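Local coordinates for hypothetical protein, similar to alpha-acetolactate decarboxylase (Staphylococcus aureus subsp. aureus, PDB 1XV2) that probably decarboxylates alpha-acetolactate to acetoin, as a zinc-binding homologue of alpha-acetolactate decarboxylase, at residues I102-V115 with F161-F175. Numbering follows the deposited sequence.
Sequences IKNEMLSENLFSAV and FFTPELFHGVGSAGF
Pro164 lays its CD almost squarely over the centre of the Phe112 ring, 3.6 Å from the centroid and 6° off the ring normal, a CH-pi contact. The far rim of that ring, CE2 and CZ, runs edge-to-face into Phe167, with the planes at 61°, while CE1 touches Thr163 CG2. Phe112 packs against the end of strand 154-163 (Thr163), the proline after it and the 3-10 segment 165-167.

Phe162 is the second large ring of the contact. With CG anti to the backbone N (chi1 176°), its ring reaches the loop after helix 95-105, where selenomethionine Met106 covers one face: SE lies 4.4 Å from the ring centroid, a Met-aromatic contact, and CE makes a CH-pi contact beside it. The carbonyl oxygens of Glu109 and Leu111 meet the ring edge in its plane. Lys103 NZ comes within 3.4 Å of Phe162 CZ, and a salt bridge to Glu109 OE1 at 2.8 Å anchors its ammonium. Met106 CE touches Phe175 CZ, and Ile102 CG2 packs on that same atom.

The antiparallel pair Ser113-Phe162 is hydrogen-bonded both ways, Phe162 N to Ser113 O being the shorter at 2.8 Å. The zinc ion held by His176, His178 and His189 is about 9 Å from the Phe161 side chain. In this antiparallel sheet strand 113-118 lies between 198-204 and 154-163, with 174-181 beyond; Phe99 of helix 95-105 stacks on Phe175, Phe208 on Phe112.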
# COMPACT_ATOMS: atom_id res chain seq x y z
N ILE A 102 -6.50 -22.66 -0.78
CA ILE A 102 -6.86 -21.30 -0.41
C ILE A 102 -6.80 -20.41 -1.65
O ILE A 102 -7.65 -19.54 -1.84
CB ILE A 102 -5.92 -20.76 0.70
CG1 ILE A 102 -6.05 -21.65 1.94
CG2 ILE A 102 -6.28 -19.32 1.05
CD1 ILE A 102 -5.07 -21.34 3.05
N LYS A 103 -5.79 -20.63 -2.49
CA LYS A 103 -5.64 -19.85 -3.71
C LYS A 103 -6.83 -20.08 -4.63
O LYS A 103 -7.19 -19.21 -5.43
CB LYS A 103 -4.35 -20.24 -4.43
CG LYS A 103 -3.08 -19.84 -3.69
CD LYS A 103 -2.76 -18.36 -3.89
CE LYS A 103 -2.39 -18.08 -5.34
NZ LYS A 103 -1.95 -16.68 -5.57
N ASN A 104 -7.45 -21.25 -4.52
CA ASN A 104 -8.61 -21.60 -5.33
C ASN A 104 -9.90 -21.00 -4.78
O ASN A 104 -10.77 -20.58 -5.55
CB ASN A 104 -8.77 -23.12 -5.40
CG ASN A 104 -7.70 -23.79 -6.24
OD1 ASN A 104 -7.52 -25.01 -6.18
ND2 ASN A 104 -6.97 -23.00 -7.03
N GLU A 105 -10.02 -20.98 -3.46
CA GLU A 105 -11.22 -20.47 -2.81
C GLU A 105 -11.28 -18.96 -2.57
O GLU A 105 -12.37 -18.40 -2.43
CB GLU A 105 -11.44 -21.21 -1.49
CG GLU A 105 -11.60 -22.71 -1.65
CD GLU A 105 -12.66 -23.07 -2.69
OE1 GLU A 105 -13.82 -22.63 -2.54
OE2 GLU A 105 -12.33 -23.80 -3.65
N MSE A 106 -10.13 -18.29 -2.53
CA MSE A 106 -10.14 -16.85 -2.32
C MSE A 106 -10.79 -16.16 -3.51
O MSE A 106 -10.84 -16.73 -4.61
CB MSE A 106 -8.71 -16.32 -2.15
CG MSE A 106 -7.81 -16.53 -3.35
SE MSE A 106 -6.11 -15.62 -3.17
CE MSE A 106 -5.42 -16.57 -1.64
N LEU A 107 -11.30 -14.95 -3.30
CA LEU A 107 -11.96 -14.19 -4.36
C LEU A 107 -11.01 -13.83 -5.49
O LEU A 107 -11.38 -13.88 -6.66
CB LEU A 107 -12.57 -12.91 -3.79
CG LEU A 107 -13.08 -11.91 -4.84
CD1 LEU A 107 -14.15 -12.57 -5.71
CD2 LEU A 107 -13.64 -10.68 -4.14
N SER A 108 -9.78 -13.46 -5.14
CA SER A 108 -8.79 -13.08 -6.13
C SER A 108 -7.40 -12.96 -5.55
O SER A 108 -7.22 -12.46 -4.43
CB SER A 108 -9.18 -11.74 -6.76
OG SER A 108 -8.17 -11.30 -7.65
N GLU A 109 -6.40 -13.41 -6.30
CA GLU A 109 -5.03 -13.33 -5.85
C GLU A 109 -4.51 -11.92 -6.13
O GLU A 109 -3.33 -11.64 -5.93
CB GLU A 109 -4.15 -14.37 -6.55
CG GLU A 109 -4.21 -14.33 -8.06
CD GLU A 109 -3.12 -15.17 -8.71
OE1 GLU A 109 -2.79 -16.24 -8.16
OE2 GLU A 109 -2.61 -14.76 -9.77
N ASN A 110 -5.39 -11.05 -6.61
CA ASN A 110 -5.02 -9.67 -6.89
C ASN A 110 -5.49 -8.79 -5.72
O ASN A 110 -5.37 -7.57 -5.75
CB ASN A 110 -5.67 -9.18 -8.19
CG ASN A 110 -5.22 -9.97 -9.40
OD1 ASN A 110 -4.02 -10.13 -9.65
ND2 ASN A 110 -6.19 -10.46 -10.18
N LEU A 111 -6.03 -9.45 -4.70
CA LEU A 111 -6.54 -8.78 -3.51
C LEU A 111 -5.87 -9.33 -2.26
O LEU A 111 -5.28 -10.41 -2.27
CB LEU A 111 -8.04 -9.01 -3.36
CG LEU A 111 -9.00 -8.40 -4.38
CD1 LEU A 111 -10.38 -9.00 -4.18
CD2 LEU A 111 -9.04 -6.89 -4.21
N PHE A 112 -5.97 -8.56 -1.17
CA PHE A 112 -5.45 -8.99 0.11
C PHE A 112 -6.54 -9.90 0.66
O PHE A 112 -7.71 -9.75 0.31
CB PHE A 112 -5.30 -7.79 1.05
CG PHE A 112 -4.02 -7.02 0.87
CD1 PHE A 112 -2.87 -7.40 1.55
CD2 PHE A 112 -3.99 -5.89 0.07
CE1 PHE A 112 -1.70 -6.66 1.43
CE2 PHE A 112 -2.82 -5.14 -0.06
CZ PHE A 112 -1.68 -5.52 0.62
N SER A 113 -6.16 -10.84 1.52
CA SER A 113 -7.13 -11.75 2.13
C SER A 113 -6.59 -12.25 3.46
O SER A 113 -5.39 -12.23 3.71
CB SER A 113 -7.42 -12.94 1.21
OG SER A 113 -6.24 -13.68 0.94
N ALA A 114 -7.50 -12.70 4.32
CA ALA A 114 -7.12 -13.21 5.62
C ALA A 114 -7.52 -14.67 5.69
O ALA A 114 -8.52 -15.08 5.09
CB ALA A 114 -7.81 -12.42 6.72
N VAL A 115 -6.76 -15.47 6.43
CA VAL A 115 -7.07 -16.88 6.58
C VAL A 115 -6.98 -17.33 8.02
O VAL A 115 -6.24 -16.77 8.83
CB VAL A 115 -6.12 -17.77 5.75
CG1 VAL A 115 -6.19 -17.39 4.29
CG2 VAL A 115 -4.70 -17.64 6.27
N PHE A 161 -2.23 -13.60 6.54
CA PHE A 161 -2.76 -12.83 5.44
C PHE A 161 -2.05 -13.13 4.14
O PHE A 161 -0.89 -13.55 4.12
CB PHE A 161 -2.59 -11.34 5.73
CG PHE A 161 -3.24 -10.90 7.00
CD1 PHE A 161 -4.62 -10.69 7.05
CD2 PHE A 161 -2.48 -10.70 8.15
CE1 PHE A 161 -5.23 -10.29 8.24
CE2 PHE A 161 -3.09 -10.31 9.34
CZ PHE A 161 -4.46 -10.10 9.39
N PHE A 162 -2.76 -12.91 3.04
CA PHE A 162 -2.20 -13.11 1.72
C PHE A 162 -2.04 -11.72 1.13
O PHE A 162 -2.97 -10.91 1.17
CB PHE A 162 -3.14 -13.93 0.84
CG PHE A 162 -2.64 -14.09 -0.57
CD1 PHE A 162 -1.69 -15.06 -0.88
CD2 PHE A 162 -3.10 -13.26 -1.58
CE1 PHE A 162 -1.20 -15.19 -2.18
CE2 PHE A 162 -2.62 -13.38 -2.89
CZ PHE A 162 -1.66 -14.35 -3.18
N THR A 163 -0.85 -11.44 0.60
CA THR A 163 -0.56 -10.15 -0.01
C THR A 163 -0.40 -10.34 -1.51
O THR A 163 0.36 -11.20 -1.95
CB THR A 163 0.74 -9.56 0.56
OG1 THR A 163 0.60 -9.40 1.98
CG2 THR A 163 1.05 -8.22 -0.08
N PRO A 164 -1.12 -9.55 -2.32
CA PRO A 164 -1.03 -9.66 -3.78
C PRO A 164 0.32 -9.16 -4.29
O PRO A 164 0.93 -8.27 -3.69
CB PRO A 164 -2.22 -8.82 -4.26
CG PRO A 164 -2.32 -7.76 -3.21
CD PRO A 164 -2.12 -8.53 -1.93
N GLU A 165 0.77 -9.73 -5.41
CA GLU A 165 2.06 -9.40 -6.00
C GLU A 165 2.52 -7.94 -5.96
O GLU A 165 3.57 -7.64 -5.41
CB GLU A 165 2.11 -9.89 -7.46
CG GLU A 165 3.52 -10.03 -8.01
CD GLU A 165 3.56 -10.45 -9.47
OE1 GLU A 165 2.78 -11.36 -9.85
OE2 GLU A 165 4.37 -9.89 -10.23
N LEU A 166 1.73 -7.04 -6.54
CA LEU A 166 2.09 -5.63 -6.58
C LEU A 166 2.40 -5.03 -5.21
O LEU A 166 3.09 -4.02 -5.10
CB LEU A 166 0.98 -4.81 -7.25
CG LEU A 166 1.23 -3.31 -7.41
CD1 LEU A 166 2.46 -3.07 -8.25
CD2 LEU A 166 0.01 -2.65 -8.05
N PHE A 167 1.88 -5.66 -4.16
CA PHE A 167 2.12 -5.15 -2.82
C PHE A 167 3.25 -5.85 -2.08
O PHE A 167 3.44 -5.64 -0.88
CB PHE A 167 0.81 -5.23 -2.02
CG PHE A 167 -0.16 -4.15 -2.38
CD1 PHE A 167 -0.16 -2.94 -1.69
CD2 PHE A 167 -1.06 -4.32 -3.42
CE1 PHE A 167 -1.04 -1.91 -2.04
CE2 PHE A 167 -1.94 -3.31 -3.78
CZ PHE A 167 -1.93 -2.10 -3.09
N HIS A 168 4.01 -6.67 -2.79
CA HIS A 168 5.14 -7.35 -2.17
C HIS A 168 6.11 -6.28 -1.68
O HIS A 168 6.51 -5.40 -2.44
CB HIS A 168 5.83 -8.28 -3.19
CG HIS A 168 5.02 -9.50 -3.53
ND1 HIS A 168 5.46 -10.44 -4.44
CD2 HIS A 168 3.83 -9.94 -3.06
CE1 HIS A 168 4.57 -11.42 -4.51
NE2 HIS A 168 3.57 -11.14 -3.69
N GLY A 169 6.47 -6.34 -0.40
CA GLY A 169 7.36 -5.34 0.17
C GLY A 169 6.60 -4.60 1.24
O GLY A 169 7.05 -4.49 2.38
N VAL A 170 5.43 -4.07 0.88
CA VAL A 170 4.56 -3.37 1.82
C VAL A 170 4.10 -4.47 2.76
O VAL A 170 4.05 -4.31 3.98
CB VAL A 170 3.35 -2.74 1.10
CG1 VAL A 170 2.40 -2.10 2.12
CG2 VAL A 170 3.83 -1.70 0.11
N GLY A 171 3.77 -5.61 2.16
CA GLY A 171 3.35 -6.78 2.90
C GLY A 171 4.35 -7.85 2.51
O GLY A 171 5.47 -7.53 2.10
N SER A 172 3.98 -9.12 2.63
CA SER A 172 4.90 -10.20 2.27
C SER A 172 4.45 -10.90 1.00
O SER A 172 3.26 -10.96 0.70
CB SER A 172 5.02 -11.21 3.41
OG SER A 172 3.74 -11.68 3.80
N ALA A 173 5.41 -11.42 0.25
CA ALA A 173 5.13 -12.11 -1.01
C ALA A 173 4.27 -13.35 -0.81
O ALA A 173 4.79 -14.44 -0.60
CB ALA A 173 6.45 -12.49 -1.68
N GLY A 174 2.95 -13.18 -0.89
CA GLY A 174 2.07 -14.32 -0.71
C GLY A 174 1.52 -14.47 0.70
O GLY A 174 1.07 -13.49 1.30
N PHE A 175 1.55 -15.69 1.23
CA PHE A 175 1.03 -15.96 2.57
C PHE A 175 2.01 -15.64 3.69
O PHE A 175 3.21 -15.90 3.59
CB PHE A 175 0.61 -17.43 2.69
CG PHE A 175 -0.59 -17.79 1.85
CD1 PHE A 175 -1.86 -17.37 2.22
CD2 PHE A 175 -0.44 -18.54 0.69
CE1 PHE A 175 -2.98 -17.69 1.44
CE2 PHE A 175 -1.55 -18.86 -0.09
CZ PHE A 175 -2.82 -18.44 0.29
O HOH W 1 -0.82 -11.84 -6.27